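Local structure of dioxygenase (Pseudomonas brassicacearum, 5V2D) at residues A[302-307]-A[370-375]; A[316-321]-A[347-352]; A[388-393]-A[415-420]; A[435-440]-A[493-498]. The protein probably cleaves the central double bond of lignin-derived stilbenes with dioxygen at a non-haem iron centre, like the carotenoid cleavage oxygenases. One frame throughout, in Å; residues are numbered along the deposited sequence.

Interaction 1 (A[302-307]-A[370-375]). With FE (Fe (III) ion), chain E.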
# COMPACT_ATOMS: atom_id res chain seq x y z
N GLN A 302 1.95 10.82 -8.62
CA GLN A 302 1.79 9.47 -9.15
C GLN A 302 1.18 8.58 -8.05
O GLN A 302 1.79 8.46 -6.95
CB GLN A 302 3.13 8.90 -9.54
CG GLN A 302 3.90 9.75 -10.58
CD GLN A 302 4.93 10.68 -9.97
OE1 GLN A 302 4.64 11.37 -8.99
NE2 GLN A 302 6.11 10.74 -10.56
N GLY A 303 0.05 7.98 -8.30
CA GLY A 303 -0.55 6.96 -7.36
C GLY A 303 0.05 5.57 -7.56
O GLY A 303 1.08 5.40 -8.20
N HIS A 304 -0.64 4.57 -7.01
CA HIS A 304 -0.20 3.18 -7.10
C HIS A 304 -0.29 2.64 -8.52
O HIS A 304 -1.23 2.92 -9.24
CB HIS A 304 -1.09 2.33 -6.20
CG HIS A 304 -0.79 2.55 -4.77
ND1 HIS A 304 -1.63 3.23 -3.92
CD2 HIS A 304 0.22 2.08 -4.02
CE1 HIS A 304 -1.07 3.25 -2.72
NE2 HIS A 304 0.05 2.56 -2.77
N THR A 305 0.66 1.80 -8.87
CA THR A 305 0.63 1.10 -10.15
C THR A 305 -0.49 0.11 -10.26
O THR A 305 -0.57 -0.84 -9.46
CB THR A 305 1.98 0.38 -10.32
OG1 THR A 305 3.03 1.34 -10.22
CG2 THR A 305 2.09 -0.34 -11.66
N LEU A 306 -1.35 0.26 -11.26
CA LEU A 306 -2.33 -0.79 -11.58
C LEU A 306 -1.56 -1.92 -12.27
O LEU A 306 -1.51 -3.05 -11.80
CB LEU A 306 -3.46 -0.27 -12.41
CG LEU A 306 -4.35 -1.35 -13.04
CD1 LEU A 306 -4.96 -2.32 -12.01
CD2 LEU A 306 -5.46 -0.63 -13.84
N ASN A 307 -0.91 -1.60 -13.36
CA ASN A 307 -0.09 -2.54 -14.10
C ASN A 307 0.75 -1.76 -15.10
O ASN A 307 0.55 -0.58 -15.30
CB ASN A 307 -0.91 -3.68 -14.77
CG ASN A 307 -0.06 -4.87 -15.14
OD1 ASN A 307 1.02 -5.11 -14.57
ND2 ASN A 307 -0.57 -5.64 -16.11
N PRO A 370 -12.21 9.53 -10.00
CA PRO A 370 -11.06 9.23 -9.10
C PRO A 370 -11.18 7.83 -8.53
O PRO A 370 -12.29 7.31 -8.26
CB PRO A 370 -11.18 10.24 -7.96
CG PRO A 370 -12.62 10.73 -7.99
CD PRO A 370 -13.15 10.54 -9.41
N CYS A 371 -10.05 7.22 -8.33
CA CYS A 371 -9.93 5.89 -7.83
C CYS A 371 -8.53 5.65 -7.19
O CYS A 371 -7.62 6.43 -7.37
CB CYS A 371 -10.15 4.91 -8.98
SG CYS A 371 -9.06 5.15 -10.39
N GLU A 372 -8.40 4.56 -6.47
CA GLU A 372 -7.13 4.17 -5.82
C GLU A 372 -7.22 2.70 -5.40
O GLU A 372 -8.20 1.99 -5.76
CB GLU A 372 -6.74 5.10 -4.67
CG GLU A 372 -5.49 5.99 -5.00
CD GLU A 372 -4.15 5.16 -5.15
OE1 GLU A 372 -3.13 5.64 -5.77
OE2 GLU A 372 -4.12 4.00 -4.62
N PHE A 373 -6.16 2.23 -4.74
CA PHE A 373 -6.02 0.85 -4.42
C PHE A 373 -6.28 -0.10 -5.58
O PHE A 373 -7.03 -1.09 -5.44
CB PHE A 373 -6.84 0.47 -3.16
CG PHE A 373 -6.27 1.03 -1.86
CD1 PHE A 373 -5.11 0.53 -1.34
CD2 PHE A 373 -6.91 2.06 -1.22
CE1 PHE A 373 -4.60 0.98 -0.14
CE2 PHE A 373 -6.45 2.51 0.02
CZ PHE A 373 -5.27 1.97 0.56
N PRO A 374 -5.61 0.09 -6.69
CA PRO A 374 -5.78 -0.76 -7.86
C PRO A 374 -5.25 -2.15 -7.69
O PRO A 374 -4.30 -2.38 -6.96
CB PRO A 374 -4.91 -0.05 -8.94
CG PRO A 374 -3.84 0.64 -8.13
CD PRO A 374 -4.55 1.11 -6.90
N ARG A 375 -5.84 -3.10 -8.37
CA ARG A 375 -5.33 -4.49 -8.34
C ARG A 375 -5.52 -5.07 -9.72
O ARG A 375 -6.67 -5.05 -10.25
CB ARG A 375 -6.24 -5.30 -7.40
CG ARG A 375 -6.08 -6.80 -7.37
CD ARG A 375 -4.69 -7.16 -6.81
NE ARG A 375 -4.71 -6.82 -5.38
CZ ARG A 375 -3.64 -7.00 -4.59
NH1 ARG A 375 -2.54 -7.48 -5.11
NH2 ARG A 375 -3.65 -6.66 -3.34
FE FE E . 1.17 1.81 -1.17
O HOH W 1 0.35 2.87 0.40
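The backbones of Gly303 to Leu306 and Glu372 to Arg375 run only 26° apart, and at their closest the CA of Leu306 is 5.1 Å from the CA of Pro374. The contact is a second-shell grip on a metal ligand, set in the central iron site of a seven-bladed beta-propeller of the carotenoid cleavage oxygenase type. His304 binds the iron through NE2 at 2.1 Å; His188, His239 and His495 are the other histidine ligands, and a water completes the observed set. The other ring nitrogen, His304 ND1, donates to Glu372 OE2 at 2.7 Å, with the oxygen in the ring plane although ring and carboxylate are turned 72° against each other. The second oxygen, Glu372 OE1, takes the backbone N of His304 on its syn lone pair at 3.0 Å. One carboxylate therefore holds both the main chain and the ring, which limits how the imidazole can rotate about its iron bond. Apolar contact continues the join: Pro374 CD lies 3.7 Å from His304 CB, and Pro374 CB 3.8 Å from Leu306 CB. Phe373 N also donates to Glu372 OE2, at 2.7 Å, reaching it from the carboxylate face opposite to the one approached by His304 ND1.

Interaction 2 (A[316-321]-A[347-352])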
# COMPACT_ATOMS: atom_id res chain seq x y z
N TYR A 316 4.47 1.33 -21.04
CA TYR A 316 3.21 1.86 -20.63
C TYR A 316 3.00 1.59 -19.13
O TYR A 316 3.13 0.44 -18.69
CB TYR A 316 2.08 1.21 -21.46
CG TYR A 316 2.26 1.36 -22.95
CD1 TYR A 316 2.86 0.36 -23.70
CD2 TYR A 316 1.80 2.50 -23.63
CE1 TYR A 316 3.02 0.49 -25.06
CE2 TYR A 316 1.94 2.63 -25.01
CZ TYR A 316 2.55 1.64 -25.70
OH TYR A 316 2.75 1.74 -27.07
N VAL A 317 2.59 2.60 -18.38
CA VAL A 317 2.32 2.45 -16.95
C VAL A 317 0.96 3.04 -16.63
O VAL A 317 0.72 4.22 -16.88
CB VAL A 317 3.38 3.18 -16.13
CG1 VAL A 317 3.16 2.95 -14.66
CG2 VAL A 317 4.76 2.61 -16.47
N ASP A 318 0.10 2.26 -16.02
CA ASP A 318 -1.24 2.67 -15.59
C ASP A 318 -1.30 2.91 -14.10
O ASP A 318 -0.86 2.05 -13.31
CB ASP A 318 -2.28 1.62 -16.01
CG ASP A 318 -2.33 1.41 -17.55
OD1 ASP A 318 -2.78 0.31 -18.04
OD2 ASP A 318 -1.92 2.35 -18.26
N MET A 319 -1.81 4.07 -13.71
CA MET A 319 -1.89 4.44 -12.32
C MET A 319 -2.85 5.64 -12.13
O MET A 319 -2.97 6.45 -13.01
CB MET A 319 -0.51 4.91 -11.81
CG MET A 319 0.03 6.09 -12.55
SD MET A 319 1.49 6.91 -11.79
CE MET A 319 2.71 5.74 -12.24
N PRO A 320 -3.42 5.79 -10.93
CA PRO A 320 -4.06 7.07 -10.57
C PRO A 320 -3.00 8.15 -10.58
O PRO A 320 -1.81 7.89 -10.25
CB PRO A 320 -4.60 6.83 -9.17
CG PRO A 320 -4.59 5.35 -8.99
CD PRO A 320 -3.45 4.83 -9.83
N VAL A 321 -3.42 9.34 -11.02
CA VAL A 321 -2.64 10.54 -10.96
C VAL A 321 -3.54 11.63 -10.36
O VAL A 321 -4.72 11.78 -10.80
CB VAL A 321 -2.14 10.94 -12.31
CG1 VAL A 321 -1.28 12.23 -12.22
CG2 VAL A 321 -1.27 9.85 -12.92
N LEU A 347 -7.66 7.47 -13.12
CA LEU A 347 -6.73 6.48 -13.64
C LEU A 347 -6.16 6.99 -14.96
O LEU A 347 -6.91 7.42 -15.85
CB LEU A 347 -7.41 5.11 -13.84
CG LEU A 347 -6.44 3.95 -14.10
CD1 LEU A 347 -5.62 3.54 -12.87
CD2 LEU A 347 -7.22 2.79 -14.63
N MET A 348 -4.84 6.93 -15.10
CA MET A 348 -4.13 7.37 -16.30
C MET A 348 -3.14 6.38 -16.82
O MET A 348 -2.65 5.51 -16.10
CB MET A 348 -3.39 8.68 -15.99
CG MET A 348 -4.27 9.67 -15.33
SD MET A 348 -4.21 11.38 -15.75
CE MET A 348 -4.89 11.22 -17.30
N ARG A 349 -2.82 6.52 -18.11
CA ARG A 349 -1.79 5.73 -18.75
C ARG A 349 -0.67 6.69 -19.11
O ARG A 349 -0.90 7.67 -19.84
CB ARG A 349 -2.25 5.04 -20.00
CG ARG A 349 -1.13 4.33 -20.76
CD ARG A 349 -1.67 3.30 -21.77
NE ARG A 349 -2.20 2.15 -21.03
CZ ARG A 349 -2.77 1.08 -21.55
NH1 ARG A 349 -2.82 0.97 -22.90
NH2 ARG A 349 -3.18 0.10 -20.74
N TRP A 350 0.53 6.39 -18.65
CA TRP A 350 1.75 7.06 -19.12
C TRP A 350 2.40 6.20 -20.21
O TRP A 350 2.45 4.97 -20.10
CB TRP A 350 2.74 7.17 -17.98
CG TRP A 350 2.29 7.94 -16.82
CD1 TRP A 350 1.73 7.43 -15.72
CD2 TRP A 350 2.51 9.32 -16.57
NE1 TRP A 350 1.51 8.44 -14.80
CE2 TRP A 350 2.02 9.60 -15.29
CE3 TRP A 350 3.06 10.37 -17.32
CZ2 TRP A 350 2.01 10.86 -14.74
CZ3 TRP A 350 3.03 11.66 -16.76
CH2 TRP A 350 2.54 11.88 -15.51
N THR A 351 2.96 6.85 -21.24
CA THR A 351 3.64 6.18 -22.32
C THR A 351 5.07 6.79 -22.40
O THR A 351 5.21 8.05 -22.53
CB THR A 351 2.90 6.49 -23.62
OG1 THR A 351 1.57 5.93 -23.53
CG2 THR A 351 3.63 5.82 -24.82
N PHE A 352 6.09 5.97 -22.19
CA PHE A 352 7.48 6.41 -22.18
C PHE A 352 8.09 5.78 -23.46
O PHE A 352 8.34 4.58 -23.52
CB PHE A 352 8.23 5.95 -20.93
CG PHE A 352 7.60 6.41 -19.65
CD1 PHE A 352 6.78 5.55 -18.93
CD2 PHE A 352 7.67 7.71 -19.25
CE1 PHE A 352 6.21 5.96 -17.75
CE2 PHE A 352 7.08 8.13 -18.08
CZ PHE A 352 6.32 7.25 -17.32
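The carboxylate of Asp318 meets the guanidinium of Arg349 edge to edge, the two planes only 4° apart. Arg349 NH2 donates to Asp318 OD1 at 2.7 Å and Arg349 NE to Asp318 OD2 at 2.8 Å, each on a syn lone pair, a side-on bidentate salt bridge. Asp318 OD1 is also hydrogen-bonded to Tyr385 OH. The rings too are met across this contact at edges or obliquely. Thr351 OG1 sits at the Tyr316 edge, 3.4 Å from CD2, and Val317 CG2 at the Phe352 edge, 3.9 Å from CE1. At the Trp350 indole, Met319 CG lies in the ring plane, placed there by a chi1 of 60° that sets it between backbone N and carbonyl carbon. Met319 SD follows obliquely, 3.4 Å from Trp350 NE1, a Met-aromatic contact beside a buried N-H with no polar partner. Val321 CG2 approaches Trp350 CZ2 to 3.9 Å. A leucine in place of Arg349 would probably leave the Asp318 carboxylate without its charged mate and freer to turn. Antiparallel hydrogen-bonded pairs, Val317 with Trp350 and Met319 with Met348, fix the register. These are the two inner strands of a four-stranded propeller blade, between strands 301-311 and 364-365; Phe279 of strand 276-283 meets the Trp350 and Phe352 rings, while Pro320 and Leu347 rest on strand 371-375.

Interaction 3 (A[388-393]-A[415-420])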
# COMPACT_ATOMS: atom_id res chain seq x y z
N GLY A 388 -8.75 -4.28 -14.66
CA GLY A 388 -8.28 -3.85 -13.32
C GLY A 388 -9.44 -3.72 -12.36
O GLY A 388 -10.60 -3.55 -12.80
N PHE A 389 -9.17 -3.95 -11.09
CA PHE A 389 -10.10 -3.76 -10.04
C PHE A 389 -9.62 -2.54 -9.27
O PHE A 389 -8.42 -2.31 -9.13
CB PHE A 389 -10.17 -5.03 -9.20
CG PHE A 389 -10.58 -6.25 -9.95
CD1 PHE A 389 -9.65 -7.15 -10.40
CD2 PHE A 389 -11.91 -6.44 -10.30
CE1 PHE A 389 -10.03 -8.33 -11.08
CE2 PHE A 389 -12.29 -7.54 -11.08
CZ PHE A 389 -11.38 -8.52 -11.47
N LEU A 390 -10.53 -1.75 -8.76
CA LEU A 390 -10.21 -0.46 -8.22
C LEU A 390 -11.21 -0.16 -7.13
O LEU A 390 -12.34 -0.67 -7.15
CB LEU A 390 -10.47 0.65 -9.30
CG LEU A 390 -9.75 0.59 -10.64
CD1 LEU A 390 -10.37 1.50 -11.68
CD2 LEU A 390 -8.33 1.02 -10.44
N LEU A 391 -10.85 0.72 -6.23
CA LEU A 391 -11.79 1.32 -5.33
C LEU A 391 -12.05 2.73 -5.84
O LEU A 391 -11.15 3.42 -6.37
CB LEU A 391 -11.23 1.43 -3.90
CG LEU A 391 -10.79 0.10 -3.26
CD1 LEU A 391 -10.44 0.31 -1.79
CD2 LEU A 391 -11.96 -0.89 -3.36
N ALA A 392 -13.26 3.21 -5.65
CA ALA A 392 -13.60 4.58 -6.06
C ALA A 392 -14.55 5.21 -5.06
O ALA A 392 -15.23 4.53 -4.30
CB ALA A 392 -14.24 4.56 -7.43
N PHE A 393 -14.58 6.54 -5.07
CA PHE A 393 -15.49 7.32 -4.25
C PHE A 393 -16.39 8.13 -5.20
O PHE A 393 -15.89 8.84 -6.04
CB PHE A 393 -14.74 8.28 -3.37
CG PHE A 393 -15.62 9.22 -2.58
CD1 PHE A 393 -16.70 8.79 -1.91
CD2 PHE A 393 -15.33 10.59 -2.59
CE1 PHE A 393 -17.50 9.66 -1.19
CE2 PHE A 393 -16.13 11.48 -1.86
CZ PHE A 393 -17.23 11.00 -1.16
N VAL A 415 -14.85 -1.67 -7.90
CA VAL A 415 -15.02 -1.54 -9.36
C VAL A 415 -14.18 -2.53 -10.16
O VAL A 415 -13.03 -2.77 -9.88
CB VAL A 415 -14.66 -0.10 -9.77
CG1 VAL A 415 -14.84 0.16 -11.25
CG2 VAL A 415 -15.38 0.94 -8.96
N HIS A 416 -14.76 -3.09 -11.21
CA HIS A 416 -14.02 -3.84 -12.27
C HIS A 416 -14.03 -2.92 -13.50
O HIS A 416 -15.08 -2.64 -14.04
CB HIS A 416 -14.71 -5.18 -12.60
CG HIS A 416 -14.08 -5.96 -13.70
ND1 HIS A 416 -14.56 -7.21 -14.06
CD2 HIS A 416 -12.99 -5.75 -14.46
CE1 HIS A 416 -13.83 -7.69 -15.06
NE2 HIS A 416 -12.90 -6.80 -15.36
N LEU A 417 -12.86 -2.52 -13.95
CA LEU A 417 -12.66 -1.76 -15.20
C LEU A 417 -12.18 -2.66 -16.32
O LEU A 417 -11.17 -3.40 -16.19
CB LEU A 417 -11.62 -0.67 -15.00
CG LEU A 417 -11.20 0.17 -16.19
CD1 LEU A 417 -12.36 0.97 -16.80
CD2 LEU A 417 -10.08 1.10 -15.74
N ASN A 418 -12.91 -2.63 -17.45
CA ASN A 418 -12.52 -3.30 -18.70
C ASN A 418 -11.78 -2.28 -19.56
O ASN A 418 -12.41 -1.32 -20.08
CB ASN A 418 -13.77 -3.80 -19.43
CG ASN A 418 -13.46 -4.60 -20.67
OD1 ASN A 418 -12.44 -4.38 -21.35
ND2 ASN A 418 -14.36 -5.41 -21.06
N LEU A 419 -10.48 -2.43 -19.71
CA LEU A 419 -9.69 -1.51 -20.53
C LEU A 419 -9.96 -1.57 -22.05
O LEU A 419 -9.66 -0.65 -22.77
CB LEU A 419 -8.20 -1.71 -20.30
CG LEU A 419 -7.74 -1.28 -18.90
CD1 LEU A 419 -6.26 -1.49 -18.72
CD2 LEU A 419 -8.11 0.14 -18.59
N LYS A 420 -10.49 -2.67 -22.54
CA LYS A 420 -10.82 -2.78 -23.97
C LYS A 420 -12.04 -1.95 -24.30
O LYS A 420 -12.04 -1.29 -25.31
CB LYS A 420 -11.15 -4.21 -24.36
CG LYS A 420 -10.00 -5.16 -24.50
CD LYS A 420 -10.59 -6.39 -25.24
CE LYS A 420 -10.08 -7.73 -24.75
NZ LYS A 420 -8.66 -7.83 -25.23
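Phe389 and His416 form a non-hydrogen-bonded antiparallel pair with both side chains on the same face of the sheet, the N-to-C directions of the short strand segments being 135° apart, and around them the contact is tight. On one side of this pair Gly388 and Leu417 form a hydrogen-bonded pair, with Leu417 N 2.7 Å from Gly388 O; on the other, Leu390 and Val415 do the same, with Val415 N 2.8 Å from Leu390 O. Between them, Phe389 CE2 stands over one face of the imidazole, 3.5 Å from His416 CG. The ring planes are 46° apart, so the pair is oblique. His416 CG lies opposite its own backbone N (chi1 177°), a torsion that brings one imidazole face under Phe389 CE2, and NE2 is hydrogen-bonded to ND1 of His387. The other sheet face is aliphatic: Leu390 CD1 is 4.1 Å from Leu417 CD2, and Ala392 CB is the same distance from Val415 CG2. Beyond Leu417 the contact between the two segments thins out. Asn418 points away and its OD1 accepts from Lys420 N at 2.9 Å, an Asx turn at the end of the strand, with Lys420 exposed beyond it. Both strands are inner ones of a propeller blade, flanked by strands 371-375 and 424-427. Leu417 packs on Leu347 of strand 345-353 in the adjoining sheet and Leu390 on Cys371 and Pro374, whereas Phe389 meets Phe440 of strand 433-442 with nearly parallel rings.

Interaction 4 (A[435-440]-A[493-498]). With FE (Fe (III) ion), chain E.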
# COMPACT_ATOMS: atom_id res chain seq x y z
N PHE A 435 -14.84 0.40 1.54
CA PHE A 435 -13.97 -0.72 1.26
C PHE A 435 -12.50 -0.48 1.66
O PHE A 435 -12.03 0.62 1.69
CB PHE A 435 -13.98 -1.01 -0.20
CG PHE A 435 -15.35 -1.42 -0.72
CD1 PHE A 435 -15.81 -2.70 -0.57
CD2 PHE A 435 -16.12 -0.50 -1.43
CE1 PHE A 435 -17.07 -3.06 -1.04
CE2 PHE A 435 -17.37 -0.85 -1.90
CZ PHE A 435 -17.84 -2.16 -1.70
N GLN A 436 -11.83 -1.61 1.85
CA GLN A 436 -10.37 -1.67 1.96
C GLN A 436 -9.86 -2.37 0.69
O GLN A 436 -10.64 -2.85 -0.19
CB GLN A 436 -9.90 -2.36 3.21
CG GLN A 436 -10.61 -1.86 4.46
CD GLN A 436 -9.88 -2.25 5.76
OE1 GLN A 436 -8.75 -2.66 5.73
NE2 GLN A 436 -10.61 -2.20 6.90
N GLU A 437 -8.55 -2.33 0.52
CA GLU A 437 -7.94 -2.80 -0.71
C GLU A 437 -8.36 -4.22 -1.11
O GLU A 437 -8.25 -5.16 -0.31
CB GLU A 437 -6.42 -2.82 -0.61
CG GLU A 437 -5.76 -3.24 -1.93
CD GLU A 437 -4.23 -3.40 -1.83
OE1 GLU A 437 -3.82 -4.38 -1.18
OE2 GLU A 437 -3.44 -2.63 -2.43
N PRO A 438 -8.75 -4.41 -2.37
CA PRO A 438 -9.14 -5.75 -2.77
C PRO A 438 -8.01 -6.64 -3.26
O PRO A 438 -7.00 -6.18 -3.74
CB PRO A 438 -10.13 -5.43 -3.95
CG PRO A 438 -9.49 -4.25 -4.62
CD PRO A 438 -8.98 -3.40 -3.42
N ILE A 439 -8.27 -7.95 -3.21
CA ILE A 439 -7.47 -8.92 -3.93
C ILE A 439 -8.33 -9.60 -5.00
O ILE A 439 -9.57 -9.59 -4.94
CB ILE A 439 -6.90 -10.01 -3.06
CG1 ILE A 439 -7.97 -10.59 -2.11
CG2 ILE A 439 -5.72 -9.48 -2.25
CD1 ILE A 439 -7.63 -11.99 -1.65
N PHE A 440 -7.64 -10.20 -5.96
CA PHE A 440 -8.27 -11.00 -7.00
C PHE A 440 -7.81 -12.45 -6.88
O PHE A 440 -6.61 -12.71 -6.72
CB PHE A 440 -7.99 -10.47 -8.38
CG PHE A 440 -8.40 -11.41 -9.47
CD1 PHE A 440 -9.73 -11.51 -9.81
CD2 PHE A 440 -7.48 -12.23 -10.11
CE1 PHE A 440 -10.16 -12.44 -10.80
CE2 PHE A 440 -7.91 -13.11 -11.09
CZ PHE A 440 -9.23 -13.21 -11.43
N SER A 493 -6.79 -0.58 6.73
CA SER A 493 -5.55 -1.24 6.43
C SER A 493 -4.82 -0.52 5.31
O SER A 493 -5.33 0.44 4.66
CB SER A 493 -5.76 -2.71 6.06
OG SER A 493 -6.59 -3.39 7.05
N LEU A 494 -3.65 -1.01 5.04
CA LEU A 494 -2.95 -0.68 3.84
C LEU A 494 -3.00 -1.90 2.90
O LEU A 494 -4.11 -2.35 2.56
CB LEU A 494 -1.58 -0.12 4.17
CG LEU A 494 -1.56 1.30 4.71
CD1 LEU A 494 -0.13 1.71 5.22
CD2 LEU A 494 -2.11 2.32 3.75
N HIS A 495 -1.88 -2.43 2.46
CA HIS A 495 -1.91 -3.39 1.37
C HIS A 495 -1.98 -4.84 1.76
O HIS A 495 -1.63 -5.18 2.88
CB HIS A 495 -0.68 -3.18 0.45
CG HIS A 495 -0.64 -1.82 -0.09
ND1 HIS A 495 -1.53 -1.39 -1.09
CD2 HIS A 495 0.19 -0.76 0.17
CE1 HIS A 495 -1.22 -0.13 -1.41
NE2 HIS A 495 -0.20 0.27 -0.66
N GLY A 496 -2.52 -5.66 0.86
CA GLY A 496 -2.64 -7.09 1.13
C GLY A 496 -2.27 -7.92 -0.06
O GLY A 496 -1.88 -7.39 -1.16
N CYS A 497 -2.39 -9.23 0.08
CA CYS A 497 -2.02 -10.12 -1.06
C CYS A 497 -2.74 -11.43 -0.87
O CYS A 497 -3.21 -11.79 0.24
CB CYS A 497 -0.53 -10.40 -1.10
SG CYS A 497 0.08 -11.32 0.34
N TRP A 498 -2.90 -12.14 -1.99
CA TRP A 498 -3.45 -13.48 -1.98
C TRP A 498 -2.33 -14.51 -2.14
O TRP A 498 -1.56 -14.41 -3.10
CB TRP A 498 -4.43 -13.61 -3.19
CG TRP A 498 -4.95 -15.08 -3.32
CD1 TRP A 498 -4.78 -15.91 -4.37
CD2 TRP A 498 -5.78 -15.75 -2.39
NE1 TRP A 498 -5.41 -17.05 -4.15
CE2 TRP A 498 -6.04 -17.01 -2.93
CE3 TRP A 498 -6.31 -15.41 -1.15
CZ2 TRP A 498 -6.85 -17.95 -2.31
CZ3 TRP A 498 -7.10 -16.35 -0.51
CH2 TRP A 498 -7.39 -17.61 -1.10
FE FE E . 1.17 1.81 -1.17
O HOH W 2 -6.72 -1.25 2.54
O HOH W 1 0.35 2.87 0.40
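Glu437 reaches across to His495 and Gly496 and joins the two segments with both carboxylate oxygens. Its CB lies 4.0 Å from Leu494 O. The chain leaves CB with CG trans to the amide nitrogen (chi1 -176°) and stays extended, which carries CD straight out to the far segment. At the tip, Glu437 OE1 accepts Gly496 N at 2.7 Å, nearly along its own C-O bond, and also forms a salt bridge with Arg375 NH2. Glu437 OE2 takes the hydrogen of His495 ND1 at 2.6 Å; the bond is nearly straight, 168°, and in the imidazole plane, although ND1 comes from 47° above the carboxylate plane. His495 NE2, across the ring, binds the iron at 2.1 Å, so Glu437 is a second-shell residue that orients a ligand, as in carotenoid cleavage oxygenases. A valine in its place would probably leave His495 ND1 and the Gly496 N-H without their acceptor and the imidazole freer to turn about its iron bond. Alongside, Ser493 OG donates to Gln436 OE1 at 2.6 Å in the carbonyl plane, and a water accepts from Glu437 N while donating to Leu494 O at 2.8 Å. Farther out, Ile439 CD1 touches Trp498 CE3 at 3.7 Å, the side chains crossing at about a right angle. The contact brings together the outer strands of two propeller sheets: 433-442, which pairs with strand 452-460, and 496-500, which pairs with strand 60-67.

Overall arrangement
Interactions 1 and 4 meet at the iron: His304 NE2 and His495 NE2 are 3.1 Å apart as fellow ligands, they share the iron-bound water, and their centres lie about 12 Å apart. Arg375 of interaction 1 strengthens this link, its NE 2.9 Å from Pro438 O and its NH2 2.9 Å from Gly496 O. Interactions 2 and 3 lie farther out in two blades, each continuing a sheet begun by interaction 1: Leu306 N bonds Asp318 O at 2.8 Å, and Arg375 N bonds Phe389 O at 2.8 Å. They touch each other through Leu347 CD2 and Leu417 CD2, 3.5 Å apart. Interactions 2 and 4, with centres about 21 Å apart, do not touch.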